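Local coordinates for periplasmic binding protein (Roseiflexus sp. RS-1, PDB 5GJ3) that binds heme in the periplasm, here two molecules at once, and probably passes it to the membrane transporter of a bacterial heme-uptake system, at residues R7-N12 and Y27-D32; G13-I18 and L66-E71; A136-N141 and L257-Y262; P142-F147 and I175-D180. One frame throughout, in Å; residues are numbered along the deposited sequence.

Contact 1: R7-N12 and Y27-D32; sequences RIVSLN and YVVGVD
The carbonyl oxygen of Ile8 is gripped from the neighbouring strand by two successive residues. Val29 N donates a short, nearly straight hydrogen bond to Ile8 O (2.7 Å), and the CA-H of Val28 leans on the same Ile8 O at 3.3 Å. Before it, Ile8 N donates to Tyr27 O (2.8 Å); beyond it, Ser10 N reaches Gly30 O (3.2 Å). Ile8 pairs with Val28 but Val9 with Gly30, so Val29 is the extra residue of a beta bulge, its psi of -9° breaking the extended course. This is the parallel pairing of a beta-alpha-beta unit: helix 13-21 links strand 8-10 to strand 28-31, which lies at one edge of a four-stranded parallel sheet.

The bulged Val29 turns its two methyls to different partners. CG2 touches Val9 CG2, whereas CG1 sits over one face of the Arg7 guanidinium, 3.7 Å from Arg7 NH1. A bend at chi3 (65°) carries NE of Arg7 out of the extended chain, and Arg7 NH2 is held by the Leu62 carbonyl. An alanine in place of Arg7 would probably strip the guanidinium from over Val29 CG1 and leave the Leu62 carbonyl without that donor.

Toward the heme side the strands part, and a water fills in for the missing direct bond. It donates to Ser10 O and to Asp32 OD1 (2.7 Å) while accepting from Asp32 N (3.0 Å). The other carboxylate oxygen, Asp32 OD2, takes a hydrogen bond from Ser34 N.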
# COMPACT_ATOMS: atom_id res chain seq x y z
N ARG A 7 -2.78 -25.65 3.27
CA ARG A 7 -1.79 -24.94 4.08
C ARG A 7 -1.12 -23.89 3.18
O ARG A 7 -0.27 -24.20 2.36
CB ARG A 7 -0.73 -25.89 4.66
CG ARG A 7 -1.29 -26.94 5.67
CD ARG A 7 -0.20 -27.94 6.08
NE ARG A 7 0.88 -27.28 6.83
CZ ARG A 7 0.73 -26.83 8.08
NH1 ARG A 7 -0.41 -26.99 8.72
NH2 ARG A 7 1.73 -26.22 8.70
N ILE A 8 -1.58 -22.65 3.33
CA ILE A 8 -1.17 -21.54 2.46
C ILE A 8 -0.08 -20.72 3.13
O ILE A 8 -0.18 -20.30 4.34
CB ILE A 8 -2.39 -20.63 2.16
CG1 ILE A 8 -3.61 -21.47 1.68
CG2 ILE A 8 -2.04 -19.55 1.10
CD1 ILE A 8 -4.85 -20.61 1.45
N VAL A 9 0.99 -20.51 2.36
CA VAL A 9 2.02 -19.56 2.70
C VAL A 9 1.86 -18.41 1.71
O VAL A 9 1.89 -18.58 0.48
CB VAL A 9 3.45 -20.13 2.65
CG1 VAL A 9 4.44 -18.98 2.97
CG2 VAL A 9 3.62 -21.26 3.70
N SER A 10 1.61 -17.23 2.27
CA SER A 10 1.35 -16.04 1.48
C SER A 10 2.61 -15.14 1.49
O SER A 10 3.15 -14.79 2.57
CB SER A 10 0.15 -15.32 2.04
OG SER A 10 0.04 -14.06 1.39
N LEU A 11 3.10 -14.76 0.31
CA LEU A 11 4.38 -14.07 0.21
C LEU A 11 4.36 -12.51 0.38
O LEU A 11 5.43 -11.90 0.52
CB LEU A 11 5.10 -14.44 -1.12
CG LEU A 11 5.25 -15.96 -1.36
CD1 LEU A 11 5.92 -16.13 -2.71
CD2 LEU A 11 6.11 -16.57 -0.25
N ASN A 12 3.19 -11.91 0.35
CA ASN A 12 3.11 -10.44 0.37
C ASN A 12 1.98 -10.03 1.27
O ASN A 12 0.94 -10.69 1.31
CB ASN A 12 2.88 -9.83 -1.03
CG ASN A 12 3.86 -10.34 -2.02
OD1 ASN A 12 3.65 -11.37 -2.66
ND2 ASN A 12 4.98 -9.68 -2.10
N TYR A 27 -6.74 -20.92 6.71
CA TYR A 27 -5.80 -21.82 6.00
C TYR A 27 -4.41 -21.28 5.84
O TYR A 27 -3.56 -21.99 5.27
CB TYR A 27 -6.33 -22.22 4.64
CG TYR A 27 -7.71 -22.81 4.77
CD1 TYR A 27 -7.90 -24.10 5.33
CD2 TYR A 27 -8.83 -22.08 4.37
CE1 TYR A 27 -9.19 -24.63 5.46
CE2 TYR A 27 -10.12 -22.60 4.51
CZ TYR A 27 -10.30 -23.86 5.06
OH TYR A 27 -11.61 -24.32 5.18
N VAL A 28 -4.15 -20.08 6.35
CA VAL A 28 -2.84 -19.47 6.15
C VAL A 28 -1.93 -19.98 7.28
O VAL A 28 -2.28 -19.86 8.44
CB VAL A 28 -2.85 -17.91 6.09
CG1 VAL A 28 -1.42 -17.36 5.97
CG2 VAL A 28 -3.77 -17.38 4.98
N VAL A 29 -0.77 -20.52 6.94
CA VAL A 29 0.17 -21.05 7.91
C VAL A 29 1.46 -20.25 8.06
O VAL A 29 2.26 -20.49 8.99
CB VAL A 29 0.52 -22.56 7.68
CG1 VAL A 29 -0.72 -23.45 7.68
CG2 VAL A 29 1.39 -22.79 6.43
N GLY A 30 1.68 -19.28 7.17
CA GLY A 30 2.93 -18.51 7.22
C GLY A 30 2.74 -17.23 6.43
O GLY A 30 2.05 -17.25 5.40
N VAL A 31 3.32 -16.14 6.94
CA VAL A 31 3.21 -14.82 6.28
C VAL A 31 4.54 -14.09 6.29
O VAL A 31 5.42 -14.40 7.08
CB VAL A 31 2.17 -13.91 6.95
CG1 VAL A 31 0.76 -14.47 6.76
CG2 VAL A 31 2.51 -13.64 8.44
N ASP A 32 4.66 -13.08 5.43
CA ASP A 32 5.86 -12.25 5.43
C ASP A 32 5.70 -11.06 6.41
O ASP A 32 4.57 -10.76 6.87
CB ASP A 32 6.17 -11.75 4.00
CG ASP A 32 5.50 -10.40 3.71
OD1 ASP A 32 4.27 -10.38 3.45
OD2 ASP A 32 6.21 -9.35 3.77
O HOH W 1 2.36 -12.33 3.70

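Contact 2: G13-I18 and L66-E71; sequences GDITEI and LVIGDE. With ZN (zinc ion), chain D.
Asp14 and Asp70 both place CG between the backbone N and the carbonyl carbon (chi1 57° and 67°), which sends their carboxylates toward each other tip to tip from helix 13-18 and strand 66-70. The two planes are turned 72° apart. A zinc ion sits where the tips meet, bound by Asp14 OD2 at 2.1 Å and by Asp70 OD2 at 2.0 Å, so these two oxygens approach to 3.1 Å. A water on the zinc lies within 3.1 Å of Asp14 OD1 and 3.0 Å of Asp70 OD1, and Asp94 completes the coordination.

One residue on from Asp14, Ile15 points from the first turn of the helix onto the strand. Its CG2 packs on Ile68 CG2 (4.0 Å), and its CG1 and CD1 lie beside the Asp70 carboxylate, so one flank of an acidic group is lined by hydrocarbon. Second-shell donors steady the ligands: Ala72 N bonds to Asp70 OD1, and Lys104 NZ to Asp14 OD2.

Bringing several carboxylates together in a buried place would be costly without compensation; the dication, helped by the Lys104 ammonium, probably pays that cost and pins the helix start to the strand end.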
# COMPACT_ATOMS: atom_id res chain seq x y z
N GLY A 13 2.20 -8.93 2.01
CA GLY A 13 1.14 -8.40 2.87
C GLY A 13 -0.22 -8.14 2.25
O GLY A 13 -1.23 -8.41 2.87
N ASP A 14 -0.26 -7.61 1.01
CA ASP A 14 -1.53 -7.36 0.34
C ASP A 14 -2.30 -8.63 -0.14
O ASP A 14 -3.55 -8.72 -0.07
CB ASP A 14 -1.33 -6.35 -0.82
CG ASP A 14 -0.29 -6.79 -1.87
OD1 ASP A 14 0.60 -7.64 -1.58
OD2 ASP A 14 -0.33 -6.26 -3.01
N ILE A 15 -1.54 -9.65 -0.57
CA ILE A 15 -2.11 -10.98 -0.87
C ILE A 15 -2.70 -11.63 0.40
O ILE A 15 -3.84 -12.12 0.40
CB ILE A 15 -1.02 -11.87 -1.48
CG1 ILE A 15 -0.51 -11.19 -2.76
CG2 ILE A 15 -1.60 -13.26 -1.74
CD1 ILE A 15 -1.58 -10.97 -3.83
N THR A 16 -1.95 -11.57 1.49
CA THR A 16 -2.45 -12.07 2.79
C THR A 16 -3.78 -11.41 3.18
O THR A 16 -4.76 -12.08 3.49
CB THR A 16 -1.40 -11.84 3.87
OG1 THR A 16 -0.19 -12.52 3.54
CG2 THR A 16 -1.91 -12.25 5.29
N GLU A 17 -3.83 -10.08 3.09
CA GLU A 17 -5.04 -9.32 3.42
C GLU A 17 -6.20 -9.79 2.57
O GLU A 17 -7.33 -9.92 3.04
CB GLU A 17 -4.80 -7.83 3.20
CG GLU A 17 -6.08 -7.02 3.23
CD GLU A 17 -5.85 -5.50 3.40
OE1 GLU A 17 -4.70 -5.03 3.63
OE2 GLU A 17 -6.84 -4.78 3.34
N ILE A 18 -5.91 -10.08 1.30
CA ILE A 18 -6.95 -10.47 0.38
C ILE A 18 -7.44 -11.92 0.78
O ILE A 18 -8.61 -12.20 0.68
CB ILE A 18 -6.44 -10.49 -1.09
CG1 ILE A 18 -6.32 -9.05 -1.64
CG2 ILE A 18 -7.39 -11.33 -1.95
CD1 ILE A 18 -5.53 -9.00 -2.94
N LEU A 66 0.29 -24.80 -0.81
CA LEU A 66 0.25 -23.74 -1.82
C LEU A 66 1.03 -22.50 -1.36
O LEU A 66 0.86 -22.03 -0.19
CB LEU A 66 -1.20 -23.31 -2.11
CG LEU A 66 -1.50 -22.09 -2.98
CD1 LEU A 66 -1.12 -22.33 -4.46
CD2 LEU A 66 -2.99 -21.76 -2.82
N VAL A 67 1.79 -21.93 -2.29
CA VAL A 67 2.47 -20.66 -2.02
C VAL A 67 2.02 -19.67 -3.05
O VAL A 67 2.10 -19.95 -4.25
CB VAL A 67 4.01 -20.84 -2.09
CG1 VAL A 67 4.76 -19.52 -1.92
CG2 VAL A 67 4.48 -21.88 -1.03
N ILE A 68 1.55 -18.51 -2.58
CA ILE A 68 0.98 -17.52 -3.41
C ILE A 68 1.57 -16.12 -3.10
O ILE A 68 1.78 -15.78 -1.93
CB ILE A 68 -0.57 -17.59 -3.32
CG1 ILE A 68 -1.24 -16.69 -4.33
CG2 ILE A 68 -1.16 -17.18 -1.96
CD1 ILE A 68 -2.75 -16.95 -4.40
N GLY A 69 1.81 -15.32 -4.14
CA GLY A 69 2.40 -13.95 -3.93
C GLY A 69 2.23 -13.13 -5.20
O GLY A 69 1.54 -13.55 -6.15
N ASP A 70 2.81 -11.94 -5.23
CA ASP A 70 2.72 -11.17 -6.44
C ASP A 70 4.13 -10.73 -6.78
O ASP A 70 5.11 -11.22 -6.16
CB ASP A 70 1.71 -10.03 -6.30
CG ASP A 70 2.14 -8.97 -5.30
OD1 ASP A 70 3.35 -8.78 -5.00
OD2 ASP A 70 1.24 -8.29 -4.80
N GLU A 71 4.26 -9.88 -7.79
CA GLU A 71 5.57 -9.55 -8.36
C GLU A 71 6.58 -8.93 -7.40
O GLU A 71 7.77 -8.96 -7.70
CB GLU A 71 5.45 -8.66 -9.63
CG GLU A 71 4.82 -7.29 -9.37
CD GLU A 71 4.72 -6.43 -10.64
OE1 GLU A 71 3.67 -6.42 -11.35
OE2 GLU A 71 5.73 -5.76 -10.93
ZN ZN D . 1.58 -6.49 -3.92
O HOH W 2 3.24 -6.59 -2.91

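Contact 3: A136-N141 and L257-Y262; sequences ARRITN and LTIAFY
Arg138 lays its guanidinium flat on the ring of Tyr262. The planes are only 17° apart, and Arg138 CZ stands 4.0 Å from the ring centroid, a cation-pi stack over the face. It is shifted toward CD1, with Arg138 NH2 over the face, 3.6 Å from Tyr262 CG. A bend at chi3 of Arg138 (-61°) turns NE out of the extended chain, to a place beyond the CD1-CE1 side of the ring, while Arg138 CB rests near Tyr262 CE1. Tyr262 meets it with CG anti to its backbone N (chi1 -178°).

The guanidinium is fixed from two further directions. Arg138 NE bonds to the Leu135 carbonyl, and Arg138 NH2 donates in its own plane to a water at 2.9 Å. That water in turn donates to Thr258 OG1, which lies anti to its backbone N and is also hydrogen-bonded to the Ala172 carbonyl. The hydroxyl presses close on the C-terminal end of helix 115-136, with Thr258 OG1 only 3.1 Å from Ala136 CA.

Ile139 supplies the apolar part. Its CD1 reaches Phe261 CB at 3.9 Å and its CG1 touches Tyr262 CD1, the Ile139 and Tyr262 side chains lying alongside and pointing opposite ways. A type I turn from Ala136 to Ile139, closed by Ile139 N bonding to Ala136 O, sets Arg138 and Ile139 against the helix together.

The loop thus leaves helix 115-136 and rides over helix 250-267 on its way to strand 144-151. On the inner side of helix 250-267, Phe261 packs on Pro143 and on Ile169 of helix 164-171, and Leu257 reaches strand 235-238.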
# COMPACT_ATOMS: atom_id res chain seq x y z
N ALA A 136 -14.34 12.75 -5.11
CA ALA A 136 -13.18 13.52 -5.57
C ALA A 136 -13.55 14.53 -6.69
O ALA A 136 -12.90 15.54 -6.84
CB ALA A 136 -12.03 12.60 -6.01
N ARG A 137 -14.57 14.21 -7.50
CA ARG A 137 -15.09 15.13 -8.53
C ARG A 137 -15.65 16.45 -7.99
O ARG A 137 -15.77 17.39 -8.73
CB ARG A 137 -16.14 14.43 -9.40
CG ARG A 137 -15.52 13.58 -10.46
CD ARG A 137 -16.56 12.86 -11.32
NE ARG A 137 -15.84 11.83 -12.06
CZ ARG A 137 -15.80 10.54 -11.74
NH1 ARG A 137 -16.49 10.05 -10.72
NH2 ARG A 137 -15.09 9.72 -12.48
N ARG A 138 -15.97 16.55 -6.71
CA ARG A 138 -16.36 17.84 -6.17
C ARG A 138 -15.18 18.85 -6.06
O ARG A 138 -15.40 20.02 -5.74
CB ARG A 138 -16.91 17.65 -4.77
CG ARG A 138 -18.01 16.57 -4.65
CD ARG A 138 -18.38 16.43 -3.19
NE ARG A 138 -17.21 16.01 -2.40
CZ ARG A 138 -17.13 16.09 -1.08
NH1 ARG A 138 -18.12 16.54 -0.34
NH2 ARG A 138 -16.04 15.69 -0.45
N ILE A 139 -13.95 18.37 -6.24
CA ILE A 139 -12.80 19.24 -5.99
C ILE A 139 -12.57 20.02 -7.28
O ILE A 139 -12.25 19.46 -8.32
CB ILE A 139 -11.54 18.48 -5.52
CG1 ILE A 139 -11.74 17.91 -4.10
CG2 ILE A 139 -10.33 19.44 -5.49
CD1 ILE A 139 -10.76 16.80 -3.73
N THR A 140 -12.78 21.32 -7.24
CA THR A 140 -12.54 22.11 -8.44
C THR A 140 -11.23 22.89 -8.30
O THR A 140 -10.69 23.39 -9.29
CB THR A 140 -13.70 23.08 -8.72
OG1 THR A 140 -13.84 23.91 -7.59
CG2 THR A 140 -15.01 22.33 -8.99
N ASN A 141 -10.72 22.99 -7.07
CA ASN A 141 -9.43 23.64 -6.84
C ASN A 141 -8.42 22.66 -6.19
O ASN A 141 -8.25 22.65 -4.98
CB ASN A 141 -9.61 24.93 -6.05
CG ASN A 141 -8.32 25.69 -5.91
OD1 ASN A 141 -7.57 25.86 -6.88
ND2 ASN A 141 -8.03 26.15 -4.69
N LEU A 257 -8.49 9.99 1.84
CA LEU A 257 -7.69 11.01 1.18
C LEU A 257 -8.58 12.10 0.60
O LEU A 257 -8.29 13.29 0.80
CB LEU A 257 -6.82 10.44 0.05
CG LEU A 257 -5.74 9.49 0.50
CD1 LEU A 257 -5.17 8.88 -0.79
CD2 LEU A 257 -4.72 10.33 1.27
N THR A 258 -9.64 11.71 -0.14
CA THR A 258 -10.40 12.76 -0.85
C THR A 258 -11.14 13.70 0.09
O THR A 258 -11.27 14.88 -0.17
CB THR A 258 -11.36 12.16 -1.96
OG1 THR A 258 -11.64 13.19 -2.88
CG2 THR A 258 -12.72 11.70 -1.36
N ILE A 259 -11.63 13.16 1.19
CA ILE A 259 -12.22 13.99 2.28
C ILE A 259 -11.20 15.03 2.77
O ILE A 259 -11.49 16.22 2.86
CB ILE A 259 -12.75 13.12 3.48
CG1 ILE A 259 -13.90 12.17 3.07
CG2 ILE A 259 -13.22 14.03 4.63
CD1 ILE A 259 -14.92 12.84 2.21
N ALA A 260 -9.98 14.57 3.09
CA ALA A 260 -8.91 15.49 3.51
C ALA A 260 -8.51 16.51 2.41
O ALA A 260 -8.34 17.72 2.66
CB ALA A 260 -7.70 14.70 3.95
N PHE A 261 -8.42 16.04 1.17
CA PHE A 261 -8.02 16.91 0.08
C PHE A 261 -9.09 17.98 -0.14
O PHE A 261 -8.78 19.14 -0.48
CB PHE A 261 -7.86 16.08 -1.19
CG PHE A 261 -6.62 15.19 -1.22
CD1 PHE A 261 -5.73 15.11 -0.13
CD2 PHE A 261 -6.39 14.37 -2.34
CE1 PHE A 261 -4.60 14.27 -0.20
CE2 PHE A 261 -5.29 13.54 -2.42
CZ PHE A 261 -4.39 13.49 -1.34
N TYR A 262 -10.36 17.60 0.04
CA TYR A 262 -11.48 18.54 -0.18
C TYR A 262 -11.34 19.68 0.82
O TYR A 262 -11.51 20.85 0.46
CB TYR A 262 -12.84 17.81 -0.02
CG TYR A 262 -14.05 18.70 -0.29
CD1 TYR A 262 -14.59 18.84 -1.60
CD2 TYR A 262 -14.65 19.39 0.76
CE1 TYR A 262 -15.71 19.68 -1.83
CE2 TYR A 262 -15.76 20.23 0.54
CZ TYR A 262 -16.28 20.36 -0.75
OH TYR A 262 -17.37 21.17 -0.90
O HOH W 3 -13.72 15.26 -2.16

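Contact 4: P142-F147 and I175-D180; sequences PPHVLF and INAAAD. With ZN (zinc ion), chain E.
Ile175 bonds into the backbone of 142-147 in parallel fashion. Its N donates nearly straight to Pro143 O (2.8 Å), its O accepts from Val145 N (2.6 Å), and Ala177 N then reaches Val145 O (2.9 Å). Two residue pairs are matched, His144 with Ile175 and Val145 with Asn176, before the second segment turns away. This short strand 175-176 joins the mixed sheet beside strand 144-151, which is also paired with strand 201-205. An Asx turn, with Ala178 N bonded to Asn176 OD1, bends the chain into the 3-10 segment that carries Asp180; a water links the same Asn176 OD1 to Phe147 N.

That turn brings Asp180 to the edge of the His144 ring, carboxylate and ring nearly coplanar at 12°. A zinc ion joins them, held by His144 NE2 at 2.1 Å and by both carboxylate oxygens, Asp180 OD2 at 2.1 Å and OD1 more loosely at 2.5 Å. Over the ring face, Ile175 CG2 makes a CH-pi contact 4.0 Å from the His144 centroid, while Ile175 CG1 packs on Pro142 CB. An alanine in place of Ile175 would probably open a gap beside Pro142 and leave that His144 face less firmly backed. The ring edge meets Ala177 CB, 3.8 Å from His144 CD2.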
# COMPACT_ATOMS: atom_id res chain seq x y z
N PRO A 142 -7.78 21.81 -7.00
CA PRO A 142 -7.12 20.69 -6.32
C PRO A 142 -5.84 21.07 -5.55
O PRO A 142 -4.98 21.80 -6.05
CB PRO A 142 -6.81 19.72 -7.44
CG PRO A 142 -6.83 20.52 -8.70
CD PRO A 142 -7.78 21.67 -8.48
N PRO A 143 -5.70 20.52 -4.35
CA PRO A 143 -4.51 20.83 -3.57
C PRO A 143 -3.25 20.14 -4.07
O PRO A 143 -3.30 18.99 -4.61
CB PRO A 143 -4.89 20.30 -2.19
CG PRO A 143 -5.72 19.06 -2.51
CD PRO A 143 -6.59 19.56 -3.64
N HIS A 144 -2.11 20.82 -3.92
CA HIS A 144 -0.79 20.20 -4.14
C HIS A 144 -0.37 19.28 -2.97
O HIS A 144 -0.36 19.70 -1.79
CB HIS A 144 0.30 21.26 -4.42
CG HIS A 144 0.38 21.63 -5.88
ND1 HIS A 144 -0.67 22.21 -6.55
CD2 HIS A 144 1.36 21.44 -6.80
CE1 HIS A 144 -0.35 22.38 -7.82
NE2 HIS A 144 0.88 21.93 -8.00
N VAL A 145 -0.07 18.01 -3.28
CA VAL A 145 0.12 17.02 -2.21
C VAL A 145 1.57 16.45 -2.33
O VAL A 145 1.98 16.07 -3.42
CB VAL A 145 -0.92 15.87 -2.32
CG1 VAL A 145 -0.72 14.85 -1.21
CG2 VAL A 145 -2.36 16.41 -2.23
N LEU A 146 2.32 16.41 -1.24
CA LEU A 146 3.65 15.79 -1.31
C LEU A 146 3.70 14.54 -0.40
O LEU A 146 3.44 14.64 0.80
CB LEU A 146 4.72 16.79 -0.89
CG LEU A 146 6.16 16.38 -1.11
CD1 LEU A 146 6.51 16.29 -2.62
CD2 LEU A 146 7.07 17.39 -0.36
N PHE A 147 4.00 13.39 -0.98
CA PHE A 147 4.21 12.19 -0.17
C PHE A 147 5.69 12.05 0.24
O PHE A 147 6.58 12.07 -0.64
CB PHE A 147 3.80 10.93 -0.93
CG PHE A 147 4.05 9.66 -0.15
CD1 PHE A 147 3.14 9.24 0.79
CD2 PHE A 147 5.23 8.93 -0.32
CE1 PHE A 147 3.39 8.09 1.54
CE2 PHE A 147 5.49 7.79 0.41
CZ PHE A 147 4.55 7.36 1.34
N ILE A 175 -3.16 16.94 -6.50
CA ILE A 175 -2.08 17.02 -7.48
C ILE A 175 -0.84 16.50 -6.77
O ILE A 175 -0.53 16.96 -5.64
CB ILE A 175 -1.81 18.48 -7.95
CG1 ILE A 175 -3.07 19.14 -8.51
CG2 ILE A 175 -0.62 18.54 -8.90
CD1 ILE A 175 -3.64 18.42 -9.72
N ASN A 176 -0.12 15.58 -7.42
CA ASN A 176 1.14 15.10 -6.86
C ASN A 176 2.20 16.18 -7.16
O ASN A 176 2.63 16.31 -8.32
CB ASN A 176 1.56 13.71 -7.39
CG ASN A 176 2.86 13.18 -6.71
OD1 ASN A 176 3.49 13.90 -5.91
ND2 ASN A 176 3.19 11.88 -6.94
N ALA A 177 2.55 16.95 -6.14
CA ALA A 177 3.54 18.05 -6.23
C ALA A 177 4.98 17.58 -6.55
O ALA A 177 5.83 18.41 -6.92
CB ALA A 177 3.54 18.90 -4.95
N ALA A 178 5.27 16.29 -6.45
CA ALA A 178 6.62 15.80 -6.81
C ALA A 178 6.92 16.00 -8.31
O ALA A 178 8.08 16.13 -8.66
CB ALA A 178 6.79 14.34 -6.46
N ALA A 179 5.90 16.02 -9.18
CA ALA A 179 6.07 16.36 -10.62
C ALA A 179 6.73 17.76 -10.88
O ALA A 179 7.62 17.88 -11.73
CB ALA A 179 4.73 16.23 -11.37
N ASP A 180 6.34 18.77 -10.09
CA ASP A 180 6.95 20.12 -10.10
C ASP A 180 8.46 20.12 -9.84
O ASP A 180 9.16 21.08 -10.19
CB ASP A 180 6.28 21.03 -9.05
CG ASP A 180 4.84 21.37 -9.40
OD1 ASP A 180 4.53 21.59 -10.58
OD2 ASP A 180 3.99 21.41 -8.51
ZN ZN E . 2.25 21.73 -9.60
O HOH W 4 4.74 13.22 -3.63

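From the N terminus, contact 1 closes first, bringing strand 28-31 back beside strand 8-10 after helix 13-21. Contact 2 crosses it: its first segment lies inside that loop, and its second on strand 66-70, the other neighbour of strand 8-10. The two touch, through Ser10 with Thr16 and Asn12 with Asp70, and tie helix 13-21 to the N-terminal sheet. Helix 115-136 then leads to contact 3, whose long loop runs from the end of that helix to helix 250-267. Contact 4 nests within it, bringing strand 175-176 beside strand 144-151, with Phe261 touching Val145. Contacts 2 and 4 lie on opposite sides of the chain's centre, their centres about 31 Å apart.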